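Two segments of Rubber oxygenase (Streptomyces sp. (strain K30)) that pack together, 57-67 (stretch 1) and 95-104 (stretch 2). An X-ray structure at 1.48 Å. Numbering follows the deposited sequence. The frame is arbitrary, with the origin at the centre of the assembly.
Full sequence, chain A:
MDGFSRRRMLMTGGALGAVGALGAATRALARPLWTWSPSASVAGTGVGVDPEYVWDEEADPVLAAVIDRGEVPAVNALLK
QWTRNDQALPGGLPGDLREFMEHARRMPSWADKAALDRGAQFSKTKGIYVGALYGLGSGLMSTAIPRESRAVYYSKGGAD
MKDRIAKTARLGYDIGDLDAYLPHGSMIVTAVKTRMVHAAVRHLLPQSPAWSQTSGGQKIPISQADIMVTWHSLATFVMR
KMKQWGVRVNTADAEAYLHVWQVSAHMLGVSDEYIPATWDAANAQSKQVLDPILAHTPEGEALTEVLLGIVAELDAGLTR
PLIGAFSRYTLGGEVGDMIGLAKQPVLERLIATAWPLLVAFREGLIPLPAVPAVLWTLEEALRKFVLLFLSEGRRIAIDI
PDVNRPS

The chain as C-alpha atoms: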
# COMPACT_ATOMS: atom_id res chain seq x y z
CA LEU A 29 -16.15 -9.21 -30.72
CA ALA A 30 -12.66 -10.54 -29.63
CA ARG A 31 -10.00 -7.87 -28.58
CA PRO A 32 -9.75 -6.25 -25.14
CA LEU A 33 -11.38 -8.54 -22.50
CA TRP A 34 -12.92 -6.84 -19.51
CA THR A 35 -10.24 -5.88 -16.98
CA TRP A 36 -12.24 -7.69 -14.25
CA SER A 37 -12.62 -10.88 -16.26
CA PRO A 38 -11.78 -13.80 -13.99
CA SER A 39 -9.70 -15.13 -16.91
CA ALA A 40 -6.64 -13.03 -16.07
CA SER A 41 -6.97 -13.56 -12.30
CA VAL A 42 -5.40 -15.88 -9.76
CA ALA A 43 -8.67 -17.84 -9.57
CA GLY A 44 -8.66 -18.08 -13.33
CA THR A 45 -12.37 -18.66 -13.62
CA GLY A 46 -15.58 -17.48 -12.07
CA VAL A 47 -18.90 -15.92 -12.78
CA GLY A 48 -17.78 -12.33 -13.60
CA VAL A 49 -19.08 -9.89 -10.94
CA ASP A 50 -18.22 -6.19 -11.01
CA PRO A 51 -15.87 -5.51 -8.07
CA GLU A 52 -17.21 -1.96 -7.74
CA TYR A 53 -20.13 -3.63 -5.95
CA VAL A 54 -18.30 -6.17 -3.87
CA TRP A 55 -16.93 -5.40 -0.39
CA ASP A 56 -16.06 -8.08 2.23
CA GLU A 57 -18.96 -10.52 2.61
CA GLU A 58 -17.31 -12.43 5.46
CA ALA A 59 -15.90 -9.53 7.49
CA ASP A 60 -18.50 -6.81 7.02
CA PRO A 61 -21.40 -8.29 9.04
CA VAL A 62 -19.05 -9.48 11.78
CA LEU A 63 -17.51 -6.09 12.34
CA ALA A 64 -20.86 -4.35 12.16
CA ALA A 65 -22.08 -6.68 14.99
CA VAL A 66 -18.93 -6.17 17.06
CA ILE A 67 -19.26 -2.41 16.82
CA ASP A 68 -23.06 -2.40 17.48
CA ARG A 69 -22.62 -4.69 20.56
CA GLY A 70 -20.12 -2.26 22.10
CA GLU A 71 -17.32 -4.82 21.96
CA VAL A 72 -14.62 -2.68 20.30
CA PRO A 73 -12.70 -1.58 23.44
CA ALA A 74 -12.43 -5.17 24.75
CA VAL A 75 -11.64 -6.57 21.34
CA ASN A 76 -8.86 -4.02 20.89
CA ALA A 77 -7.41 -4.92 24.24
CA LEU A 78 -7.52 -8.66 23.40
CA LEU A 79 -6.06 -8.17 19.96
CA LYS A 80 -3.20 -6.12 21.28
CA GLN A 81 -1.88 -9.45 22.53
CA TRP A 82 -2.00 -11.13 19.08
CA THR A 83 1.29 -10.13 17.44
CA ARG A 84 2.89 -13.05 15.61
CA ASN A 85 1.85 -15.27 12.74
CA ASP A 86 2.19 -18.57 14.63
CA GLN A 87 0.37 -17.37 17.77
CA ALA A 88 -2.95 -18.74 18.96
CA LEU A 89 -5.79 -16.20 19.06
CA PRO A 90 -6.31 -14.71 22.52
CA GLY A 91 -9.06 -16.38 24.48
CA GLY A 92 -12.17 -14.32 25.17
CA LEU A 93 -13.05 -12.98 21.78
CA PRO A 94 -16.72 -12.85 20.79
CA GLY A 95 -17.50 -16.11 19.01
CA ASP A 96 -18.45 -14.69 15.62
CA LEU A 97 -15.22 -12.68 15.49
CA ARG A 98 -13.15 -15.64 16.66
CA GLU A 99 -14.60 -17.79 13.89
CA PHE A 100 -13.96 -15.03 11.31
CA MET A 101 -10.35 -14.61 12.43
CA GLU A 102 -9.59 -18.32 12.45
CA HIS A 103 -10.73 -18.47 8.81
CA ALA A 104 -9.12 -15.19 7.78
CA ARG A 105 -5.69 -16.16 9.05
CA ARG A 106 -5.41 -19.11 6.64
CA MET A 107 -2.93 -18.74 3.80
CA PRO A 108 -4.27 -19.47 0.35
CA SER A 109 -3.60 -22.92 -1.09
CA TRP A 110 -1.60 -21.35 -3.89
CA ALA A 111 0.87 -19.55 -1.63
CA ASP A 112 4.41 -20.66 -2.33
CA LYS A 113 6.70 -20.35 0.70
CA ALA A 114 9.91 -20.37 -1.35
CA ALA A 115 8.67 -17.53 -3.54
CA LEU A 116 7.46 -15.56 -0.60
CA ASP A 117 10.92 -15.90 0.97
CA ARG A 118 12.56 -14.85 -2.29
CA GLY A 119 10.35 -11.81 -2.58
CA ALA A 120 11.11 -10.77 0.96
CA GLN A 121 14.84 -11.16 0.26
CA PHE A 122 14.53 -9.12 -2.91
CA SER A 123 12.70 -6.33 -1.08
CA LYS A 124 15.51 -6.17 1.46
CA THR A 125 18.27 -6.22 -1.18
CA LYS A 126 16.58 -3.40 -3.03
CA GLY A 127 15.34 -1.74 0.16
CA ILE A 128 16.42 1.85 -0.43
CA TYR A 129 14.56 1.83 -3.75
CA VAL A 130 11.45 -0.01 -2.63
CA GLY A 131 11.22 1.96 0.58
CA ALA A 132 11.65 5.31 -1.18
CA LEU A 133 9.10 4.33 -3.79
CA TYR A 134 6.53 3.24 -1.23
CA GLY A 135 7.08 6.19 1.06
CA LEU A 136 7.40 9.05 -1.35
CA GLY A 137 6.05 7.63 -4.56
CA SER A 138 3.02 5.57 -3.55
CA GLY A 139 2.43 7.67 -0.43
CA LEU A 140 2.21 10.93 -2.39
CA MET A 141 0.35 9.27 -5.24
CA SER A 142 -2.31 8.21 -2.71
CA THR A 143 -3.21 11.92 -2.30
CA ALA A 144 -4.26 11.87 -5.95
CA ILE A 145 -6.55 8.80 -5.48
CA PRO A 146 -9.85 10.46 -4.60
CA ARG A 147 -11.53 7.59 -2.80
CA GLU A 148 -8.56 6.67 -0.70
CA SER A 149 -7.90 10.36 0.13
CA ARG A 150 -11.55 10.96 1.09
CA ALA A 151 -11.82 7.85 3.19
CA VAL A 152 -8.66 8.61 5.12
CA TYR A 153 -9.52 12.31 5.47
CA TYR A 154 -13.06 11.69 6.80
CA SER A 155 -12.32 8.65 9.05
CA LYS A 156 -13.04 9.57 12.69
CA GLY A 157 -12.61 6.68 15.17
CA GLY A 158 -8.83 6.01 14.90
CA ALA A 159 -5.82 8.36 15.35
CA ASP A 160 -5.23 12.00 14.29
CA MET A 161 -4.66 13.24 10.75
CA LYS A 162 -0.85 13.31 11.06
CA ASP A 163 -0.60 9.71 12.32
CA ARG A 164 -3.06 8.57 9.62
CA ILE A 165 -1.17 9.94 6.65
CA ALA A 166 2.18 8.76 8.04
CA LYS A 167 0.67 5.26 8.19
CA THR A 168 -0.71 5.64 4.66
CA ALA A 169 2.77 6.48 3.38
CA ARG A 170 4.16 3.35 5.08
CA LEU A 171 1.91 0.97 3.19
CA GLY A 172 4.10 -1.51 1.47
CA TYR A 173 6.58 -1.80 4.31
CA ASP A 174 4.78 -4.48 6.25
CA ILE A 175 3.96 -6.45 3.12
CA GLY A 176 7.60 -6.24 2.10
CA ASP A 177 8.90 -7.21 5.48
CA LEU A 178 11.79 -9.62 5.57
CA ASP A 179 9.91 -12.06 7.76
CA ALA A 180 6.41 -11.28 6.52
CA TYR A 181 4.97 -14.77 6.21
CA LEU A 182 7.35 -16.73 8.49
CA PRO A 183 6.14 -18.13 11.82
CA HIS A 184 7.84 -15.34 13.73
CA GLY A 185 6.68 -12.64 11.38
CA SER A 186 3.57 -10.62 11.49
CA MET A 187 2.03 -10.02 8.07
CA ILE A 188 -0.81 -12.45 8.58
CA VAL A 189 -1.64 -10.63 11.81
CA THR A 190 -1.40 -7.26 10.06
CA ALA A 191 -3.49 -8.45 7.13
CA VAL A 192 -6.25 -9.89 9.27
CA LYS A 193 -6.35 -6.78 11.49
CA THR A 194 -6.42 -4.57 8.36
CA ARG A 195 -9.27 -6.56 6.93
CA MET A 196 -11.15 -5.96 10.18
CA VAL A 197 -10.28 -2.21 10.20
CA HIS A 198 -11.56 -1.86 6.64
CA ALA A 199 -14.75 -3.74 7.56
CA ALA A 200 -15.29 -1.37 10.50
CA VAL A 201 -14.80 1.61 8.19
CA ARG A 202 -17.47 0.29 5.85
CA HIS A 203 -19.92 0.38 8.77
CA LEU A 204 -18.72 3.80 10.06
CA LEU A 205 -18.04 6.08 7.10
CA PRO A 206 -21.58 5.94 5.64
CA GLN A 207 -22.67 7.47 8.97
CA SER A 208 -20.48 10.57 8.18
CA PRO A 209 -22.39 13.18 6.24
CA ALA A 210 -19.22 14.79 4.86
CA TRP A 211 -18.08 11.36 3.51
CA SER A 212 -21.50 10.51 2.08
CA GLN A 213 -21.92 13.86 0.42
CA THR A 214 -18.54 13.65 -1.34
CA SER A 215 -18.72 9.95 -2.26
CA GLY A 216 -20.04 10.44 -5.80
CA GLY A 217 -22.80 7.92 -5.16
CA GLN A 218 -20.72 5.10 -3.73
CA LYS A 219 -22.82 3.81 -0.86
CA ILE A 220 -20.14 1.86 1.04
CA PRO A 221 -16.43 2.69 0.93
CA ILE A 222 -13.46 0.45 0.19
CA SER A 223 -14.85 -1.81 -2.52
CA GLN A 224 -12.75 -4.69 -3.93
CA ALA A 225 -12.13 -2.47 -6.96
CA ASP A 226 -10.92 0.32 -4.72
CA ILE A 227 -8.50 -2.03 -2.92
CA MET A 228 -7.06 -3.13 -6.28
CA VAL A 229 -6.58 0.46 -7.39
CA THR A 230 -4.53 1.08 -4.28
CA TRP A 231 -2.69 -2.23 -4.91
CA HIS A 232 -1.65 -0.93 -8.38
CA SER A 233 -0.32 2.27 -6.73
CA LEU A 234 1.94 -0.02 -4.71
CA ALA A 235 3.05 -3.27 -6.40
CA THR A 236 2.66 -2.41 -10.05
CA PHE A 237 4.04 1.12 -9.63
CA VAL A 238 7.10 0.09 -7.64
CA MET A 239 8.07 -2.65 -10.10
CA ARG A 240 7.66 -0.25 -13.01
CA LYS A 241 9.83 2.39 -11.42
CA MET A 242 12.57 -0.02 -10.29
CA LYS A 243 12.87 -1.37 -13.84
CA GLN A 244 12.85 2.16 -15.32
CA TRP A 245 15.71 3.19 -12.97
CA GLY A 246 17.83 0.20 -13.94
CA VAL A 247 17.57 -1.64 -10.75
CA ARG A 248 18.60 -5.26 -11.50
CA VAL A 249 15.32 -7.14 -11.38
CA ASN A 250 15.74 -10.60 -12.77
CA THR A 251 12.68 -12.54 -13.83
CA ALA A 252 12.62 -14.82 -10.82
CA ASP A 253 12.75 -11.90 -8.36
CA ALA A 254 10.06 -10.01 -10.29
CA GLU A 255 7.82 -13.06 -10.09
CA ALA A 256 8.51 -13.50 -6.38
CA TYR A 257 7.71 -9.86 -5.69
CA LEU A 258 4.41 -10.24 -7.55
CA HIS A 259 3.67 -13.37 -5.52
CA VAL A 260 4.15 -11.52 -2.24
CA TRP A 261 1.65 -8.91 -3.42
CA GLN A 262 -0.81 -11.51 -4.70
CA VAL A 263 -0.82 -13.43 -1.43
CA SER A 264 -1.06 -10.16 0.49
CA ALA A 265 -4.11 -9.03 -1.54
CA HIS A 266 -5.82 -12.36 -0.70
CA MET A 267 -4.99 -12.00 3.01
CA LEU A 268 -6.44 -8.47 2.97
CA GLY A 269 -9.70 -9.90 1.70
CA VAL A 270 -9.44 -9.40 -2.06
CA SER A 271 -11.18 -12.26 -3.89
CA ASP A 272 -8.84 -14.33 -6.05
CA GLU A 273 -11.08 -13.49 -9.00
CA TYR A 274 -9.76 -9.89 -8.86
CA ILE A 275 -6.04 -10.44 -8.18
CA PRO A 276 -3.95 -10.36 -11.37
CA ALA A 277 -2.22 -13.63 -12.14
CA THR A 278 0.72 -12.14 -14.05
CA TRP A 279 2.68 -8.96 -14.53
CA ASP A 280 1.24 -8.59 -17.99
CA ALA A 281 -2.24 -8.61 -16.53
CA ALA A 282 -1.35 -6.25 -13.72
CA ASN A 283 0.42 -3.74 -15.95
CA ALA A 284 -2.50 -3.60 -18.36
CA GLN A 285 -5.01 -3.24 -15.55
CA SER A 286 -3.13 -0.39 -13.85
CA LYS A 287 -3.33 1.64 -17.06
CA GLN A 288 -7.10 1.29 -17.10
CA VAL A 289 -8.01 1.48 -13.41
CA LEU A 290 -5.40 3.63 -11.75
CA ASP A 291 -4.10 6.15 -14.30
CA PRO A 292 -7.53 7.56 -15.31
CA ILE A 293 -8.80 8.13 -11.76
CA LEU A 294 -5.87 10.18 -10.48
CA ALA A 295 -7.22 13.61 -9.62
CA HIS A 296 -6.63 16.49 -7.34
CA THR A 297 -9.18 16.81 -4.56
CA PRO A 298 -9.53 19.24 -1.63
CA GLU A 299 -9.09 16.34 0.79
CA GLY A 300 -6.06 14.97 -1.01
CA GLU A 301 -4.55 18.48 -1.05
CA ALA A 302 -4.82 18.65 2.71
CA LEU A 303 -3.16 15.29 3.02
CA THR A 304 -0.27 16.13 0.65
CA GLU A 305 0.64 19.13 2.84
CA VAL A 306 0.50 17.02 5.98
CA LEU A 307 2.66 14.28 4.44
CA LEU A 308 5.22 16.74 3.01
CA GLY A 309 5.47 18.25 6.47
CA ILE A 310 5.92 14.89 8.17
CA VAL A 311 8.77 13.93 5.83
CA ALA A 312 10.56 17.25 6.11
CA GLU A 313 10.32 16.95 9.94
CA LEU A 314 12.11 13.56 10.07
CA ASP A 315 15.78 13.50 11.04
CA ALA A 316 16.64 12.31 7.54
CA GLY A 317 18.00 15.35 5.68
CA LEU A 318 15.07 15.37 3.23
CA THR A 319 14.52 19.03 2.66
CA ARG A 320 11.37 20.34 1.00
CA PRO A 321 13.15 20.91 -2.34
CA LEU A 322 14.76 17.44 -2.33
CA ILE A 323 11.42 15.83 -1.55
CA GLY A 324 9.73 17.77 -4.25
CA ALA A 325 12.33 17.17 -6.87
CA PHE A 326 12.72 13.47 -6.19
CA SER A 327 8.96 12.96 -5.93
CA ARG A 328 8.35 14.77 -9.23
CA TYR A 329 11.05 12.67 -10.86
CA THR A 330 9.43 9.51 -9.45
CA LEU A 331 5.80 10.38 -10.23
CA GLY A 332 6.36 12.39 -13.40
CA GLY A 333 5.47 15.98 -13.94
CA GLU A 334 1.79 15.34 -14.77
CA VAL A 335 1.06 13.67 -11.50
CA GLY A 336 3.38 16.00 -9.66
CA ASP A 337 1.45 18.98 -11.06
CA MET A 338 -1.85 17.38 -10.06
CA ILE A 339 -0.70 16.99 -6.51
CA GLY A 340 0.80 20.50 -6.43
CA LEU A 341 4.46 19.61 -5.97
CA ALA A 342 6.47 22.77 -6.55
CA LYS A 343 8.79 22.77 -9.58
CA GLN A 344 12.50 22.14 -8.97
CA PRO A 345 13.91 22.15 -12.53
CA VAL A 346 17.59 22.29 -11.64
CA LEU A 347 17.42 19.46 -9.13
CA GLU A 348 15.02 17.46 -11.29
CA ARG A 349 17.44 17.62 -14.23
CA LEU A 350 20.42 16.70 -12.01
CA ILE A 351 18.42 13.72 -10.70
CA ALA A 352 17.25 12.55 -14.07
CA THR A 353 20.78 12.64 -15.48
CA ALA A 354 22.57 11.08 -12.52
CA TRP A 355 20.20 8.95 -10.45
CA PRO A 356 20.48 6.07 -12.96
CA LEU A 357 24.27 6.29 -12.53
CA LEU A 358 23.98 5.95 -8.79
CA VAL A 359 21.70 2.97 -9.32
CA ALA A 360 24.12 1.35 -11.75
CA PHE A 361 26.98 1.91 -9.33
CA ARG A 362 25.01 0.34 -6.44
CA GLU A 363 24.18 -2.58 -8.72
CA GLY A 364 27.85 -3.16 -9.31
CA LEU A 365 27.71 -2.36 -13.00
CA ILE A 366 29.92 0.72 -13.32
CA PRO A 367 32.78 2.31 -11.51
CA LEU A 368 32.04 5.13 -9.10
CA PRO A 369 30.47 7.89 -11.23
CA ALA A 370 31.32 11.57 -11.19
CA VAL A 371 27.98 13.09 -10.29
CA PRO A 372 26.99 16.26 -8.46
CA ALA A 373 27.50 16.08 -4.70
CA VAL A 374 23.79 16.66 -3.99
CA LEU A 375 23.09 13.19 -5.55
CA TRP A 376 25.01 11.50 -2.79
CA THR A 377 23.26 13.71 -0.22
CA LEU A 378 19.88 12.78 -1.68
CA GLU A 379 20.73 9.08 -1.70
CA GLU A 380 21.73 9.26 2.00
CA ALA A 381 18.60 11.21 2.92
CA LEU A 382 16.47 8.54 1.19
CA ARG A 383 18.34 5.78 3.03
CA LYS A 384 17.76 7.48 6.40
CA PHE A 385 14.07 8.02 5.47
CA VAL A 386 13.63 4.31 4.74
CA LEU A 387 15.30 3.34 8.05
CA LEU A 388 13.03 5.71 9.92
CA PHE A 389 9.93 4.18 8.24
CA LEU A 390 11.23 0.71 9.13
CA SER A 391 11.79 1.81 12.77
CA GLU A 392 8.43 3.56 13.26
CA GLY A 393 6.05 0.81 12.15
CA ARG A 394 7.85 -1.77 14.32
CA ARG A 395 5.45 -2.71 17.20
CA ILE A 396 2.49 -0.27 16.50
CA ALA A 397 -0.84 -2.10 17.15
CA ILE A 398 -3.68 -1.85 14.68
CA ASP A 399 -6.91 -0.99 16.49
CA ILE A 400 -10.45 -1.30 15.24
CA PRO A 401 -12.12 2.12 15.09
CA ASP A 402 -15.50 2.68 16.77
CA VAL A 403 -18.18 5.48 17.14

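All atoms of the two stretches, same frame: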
# COMPACT_ATOMS: atom_id res chain seq x y z
N GLU A 57 -17.78 -9.80 2.18
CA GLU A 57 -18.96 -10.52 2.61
C GLU A 57 -18.79 -11.23 3.94
O GLU A 57 -19.74 -11.26 4.73
CB GLU A 57 -19.35 -11.58 1.55
CG GLU A 57 -20.72 -12.15 1.75
CD GLU A 57 -21.20 -12.93 0.53
OE1 GLU A 57 -22.42 -12.91 0.23
OE2 GLU A 57 -20.34 -13.57 -0.15
N GLU A 58 -17.60 -11.73 4.22
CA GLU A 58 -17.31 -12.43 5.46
C GLU A 58 -17.07 -11.45 6.61
O GLU A 58 -17.57 -11.66 7.72
CB GLU A 58 -16.10 -13.35 5.36
CG GLU A 58 -16.30 -14.50 4.36
CD GLU A 58 -15.02 -15.24 3.99
OE1 GLU A 58 -13.90 -14.74 4.17
OE2 GLU A 58 -15.10 -16.35 3.45
N ALA A 59 -16.28 -10.42 6.40
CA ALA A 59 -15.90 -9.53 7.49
C ALA A 59 -16.96 -8.47 7.82
O ALA A 59 -17.13 -8.07 8.96
CB ALA A 59 -14.59 -8.80 7.19
N ASP A 60 -17.67 -7.97 6.83
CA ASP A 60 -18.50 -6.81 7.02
C ASP A 60 -19.59 -7.02 8.11
O ASP A 60 -19.69 -6.18 9.00
CB ASP A 60 -19.06 -6.30 5.69
CG ASP A 60 -17.98 -5.66 4.78
OD1 ASP A 60 -16.92 -5.27 5.27
OD2 ASP A 60 -18.28 -5.53 3.56
N PRO A 61 -20.34 -8.10 8.01
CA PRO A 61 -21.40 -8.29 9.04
C PRO A 61 -20.84 -8.56 10.43
O PRO A 61 -21.47 -8.15 11.42
CB PRO A 61 -22.19 -9.49 8.52
CG PRO A 61 -21.37 -10.11 7.43
CD PRO A 61 -20.44 -9.09 6.91
N VAL A 62 -19.69 -9.21 10.50
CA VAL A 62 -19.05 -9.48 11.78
C VAL A 62 -18.64 -8.20 12.46
O VAL A 62 -18.92 -7.97 13.68
CB VAL A 62 -17.91 -10.49 11.67
CG1 VAL A 62 -17.20 -10.62 13.02
CG2 VAL A 62 -18.47 -11.85 11.17
N LEU A 63 -17.94 -7.33 11.76
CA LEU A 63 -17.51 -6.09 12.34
C LEU A 63 -18.63 -5.14 12.69
O LEU A 63 -18.56 -4.44 13.70
CB LEU A 63 -16.42 -5.41 11.49
CG LEU A 63 -14.99 -5.82 11.87
CD1 LEU A 63 -14.57 -5.41 13.28
CD2 LEU A 63 -14.78 -7.29 11.65
N ALA A 64 -19.70 -5.17 11.89
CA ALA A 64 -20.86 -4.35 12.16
C ALA A 64 -21.44 -4.82 13.51
O ALA A 64 -21.75 -3.95 14.33
CB ALA A 64 -21.88 -4.50 11.05
N ALA A 65 -21.51 -6.11 13.73
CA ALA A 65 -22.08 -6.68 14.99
C ALA A 65 -21.19 -6.37 16.17
O ALA A 65 -21.69 -5.89 17.22
CB ALA A 65 -22.30 -8.15 14.87
N VAL A 66 -19.88 -6.52 16.02
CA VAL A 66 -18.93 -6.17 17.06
C VAL A 66 -19.05 -4.71 17.47
O VAL A 66 -19.15 -4.39 18.68
CB VAL A 66 -17.49 -6.57 16.65
CG1 VAL A 66 -16.46 -6.00 17.61
CG2 VAL A 66 -17.42 -8.10 16.52
N ILE A 67 -19.15 -3.80 16.53
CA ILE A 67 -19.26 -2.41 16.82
C ILE A 67 -20.63 -2.12 17.54
O ILE A 67 -20.64 -1.49 18.59
CB ILE A 67 -19.13 -1.56 15.56
CG1 ILE A 67 -17.67 -1.62 15.09
CG2 ILE A 67 -19.50 -0.12 15.83
CD1 ILE A 67 -17.48 -1.20 13.62
N GLY A 95 -17.57 -14.90 19.84
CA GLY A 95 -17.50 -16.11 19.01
C GLY A 95 -17.52 -15.89 17.52
O GLY A 95 -16.81 -16.59 16.82
N ASP A 96 -18.35 -14.98 17.06
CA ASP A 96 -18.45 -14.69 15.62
C ASP A 96 -17.13 -14.11 15.10
O ASP A 96 -16.67 -14.50 14.02
CB ASP A 96 -19.64 -13.79 15.24
CG ASP A 96 -19.78 -12.48 16.09
OD1 ASP A 96 -18.97 -12.13 17.04
OD2 ASP A 96 -20.77 -11.73 15.76
N LEU A 97 -16.51 -13.24 15.88
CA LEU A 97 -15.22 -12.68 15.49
C LEU A 97 -14.16 -13.74 15.57
O LEU A 97 -13.27 -13.85 14.68
CB LEU A 97 -14.90 -11.49 16.37
CG LEU A 97 -13.59 -10.78 16.02
CD1 LEU A 97 -13.67 -10.17 14.64
CD2 LEU A 97 -13.28 -9.69 17.02
N ARG A 98 -14.12 -14.56 16.60
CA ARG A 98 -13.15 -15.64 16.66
C ARG A 98 -13.22 -16.54 15.41
O ARG A 98 -12.18 -16.82 14.78
CB ARG A 98 -13.32 -16.50 17.91
CG ARG A 98 -12.26 -17.61 17.97
CD ARG A 98 -12.29 -18.50 19.21
NE ARG A 98 -13.62 -18.84 19.66
CZ ARG A 98 -14.50 -19.69 19.12
NH1 ARG A 98 -14.27 -20.35 17.98
NH2 ARG A 98 -15.66 -19.87 19.75
N GLU A 99 -14.42 -16.92 15.04
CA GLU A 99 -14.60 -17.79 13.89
C GLU A 99 -14.09 -17.09 12.61
O GLU A 99 -13.38 -17.72 11.83
CB GLU A 99 -16.08 -18.16 13.75
CG GLU A 99 -16.51 -18.98 12.56
CD GLU A 99 -17.97 -19.39 12.71
OE1 GLU A 99 -18.88 -18.60 12.37
OE2 GLU A 99 -18.19 -20.49 13.26
N PHE A 100 -14.45 -15.82 12.47
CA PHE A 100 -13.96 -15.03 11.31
C PHE A 100 -12.46 -15.05 11.30
O PHE A 100 -11.84 -15.27 10.22
CB PHE A 100 -14.50 -13.61 11.32
CG PHE A 100 -13.78 -12.71 10.35
CD1 PHE A 100 -14.08 -12.83 9.00
CD2 PHE A 100 -12.73 -11.87 10.76
CE1 PHE A 100 -13.37 -12.09 8.09
CE2 PHE A 100 -12.00 -11.17 9.80
CZ PHE A 100 -12.37 -11.29 8.49
N MET A 101 -11.81 -14.77 12.41
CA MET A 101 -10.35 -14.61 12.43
C MET A 101 -9.64 -15.91 12.17
O MET A 101 -8.59 -15.94 11.49
CB MET A 101 -9.86 -14.00 13.78
CG MET A 101 -10.30 -12.59 13.89
SD MET A 101 -9.78 -11.80 15.45
CE MET A 101 -8.06 -11.58 15.00
N GLU A 102 -10.20 -17.01 12.66
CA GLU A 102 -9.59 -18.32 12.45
C GLU A 102 -9.59 -18.66 10.94
O GLU A 102 -8.65 -19.28 10.46
CB GLU A 102 -10.29 -19.40 13.32
CG GLU A 102 -9.57 -19.60 14.67
CD GLU A 102 -8.06 -20.01 14.48
OE1 GLU A 102 -7.84 -21.02 13.75
OE2 GLU A 102 -7.05 -19.35 14.99
N HIS A 103 -10.65 -18.28 10.25
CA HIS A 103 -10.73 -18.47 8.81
C HIS A 103 -9.83 -17.49 8.05
O HIS A 103 -9.09 -17.89 7.13
CB HIS A 103 -12.19 -18.29 8.41
CG HIS A 103 -12.46 -18.59 6.97
ND1 HIS A 103 -12.24 -19.84 6.43
CD2 HIS A 103 -12.95 -17.82 5.97
CE1 HIS A 103 -12.57 -19.84 5.16
NE2 HIS A 103 -13.01 -18.62 4.85
N ALA A 104 -9.86 -16.22 8.49
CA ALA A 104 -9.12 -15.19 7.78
C ALA A 104 -7.62 -15.33 7.89
O ALA A 104 -6.89 -14.84 6.99
CB ALA A 104 -9.55 -13.85 8.30

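Val 62 sits at the centre of this contact. Its CA-to-CB bond points toward the second stretch, and chi1 is t. Val 62 CG1 lies 3.9 Å from Leu 97 CD1; both methyls, CG1 at 4.4 Å and CG2 at 4.3 Å, lie near Phe 100 CB. The valine fits between two residues that are three positions apart, close to one helical turn. These are van der Waals contacts, and they keep apolar surface away from water.

Phe 100 gives up more area to the contact than any other residue, 78 Å². Its CA-to-CB bond points toward the first stretch, and chi1 is again t. Phe 100 CZ comes to 3.6 Å from Ala 59 CB. The carbonyl of Glu 58 is also near the ring, with Glu 58 O 3.9 Å from Phe 100 CD1. Both neighbours approach the ring obliquely.

Leu 97 extends the apolar patch. Its CA-to-CB bond points sideways, yet the residue meets three side chains of the first stretch. Besides Val 62, Leu 97 CD1 is 4.3 Å from Leu 63 CD2, and Leu 97 CB is 4.2 Å from Val 66 CG2. Leu 63 also starts out sideways, but its end comes nearer to the second stretch.

The backbones explain this pattern. Both segments are largely helical, held by regular i to i+4 hydrogen bonds such as Val 66 N to Val 62 O at 2.9 Å and Phe 100 N to Asp 96 O at 3.0 Å. The helices run in roughly opposite directions, at 148°, and their axes approach to 9.6 Å. Val 62 CA and Leu 97 CA are 6.2 Å apart; Ala 59 CA and Phe 100 CA are 7.0 Å apart. Residues later in one helix thus meet residues earlier in the other. No clear hydrogen bond joins the two stretches, so side-chain packing dominates. The total buried surface is 420 Å².

Polar groups lie toward the ends of the contact. Asp 96 OD2 is 4.0 Å from Ala 65 CB, an approach to a methyl group. Asp 96 OD1 is 4.3 Å from Val 66 CG2 and also accepts a weak hydrogen bond from Leu 97 N, at 2.9 Å. Toward the other end, Glu 58 OE2 comes to 3.4 Å from His 103 NE2, near the plane of the imidazole and at its edge. Whether this pair is hydrogen-bonded remains open. Glu 58 OE1 is hydrogen-bonded elsewhere in the structure.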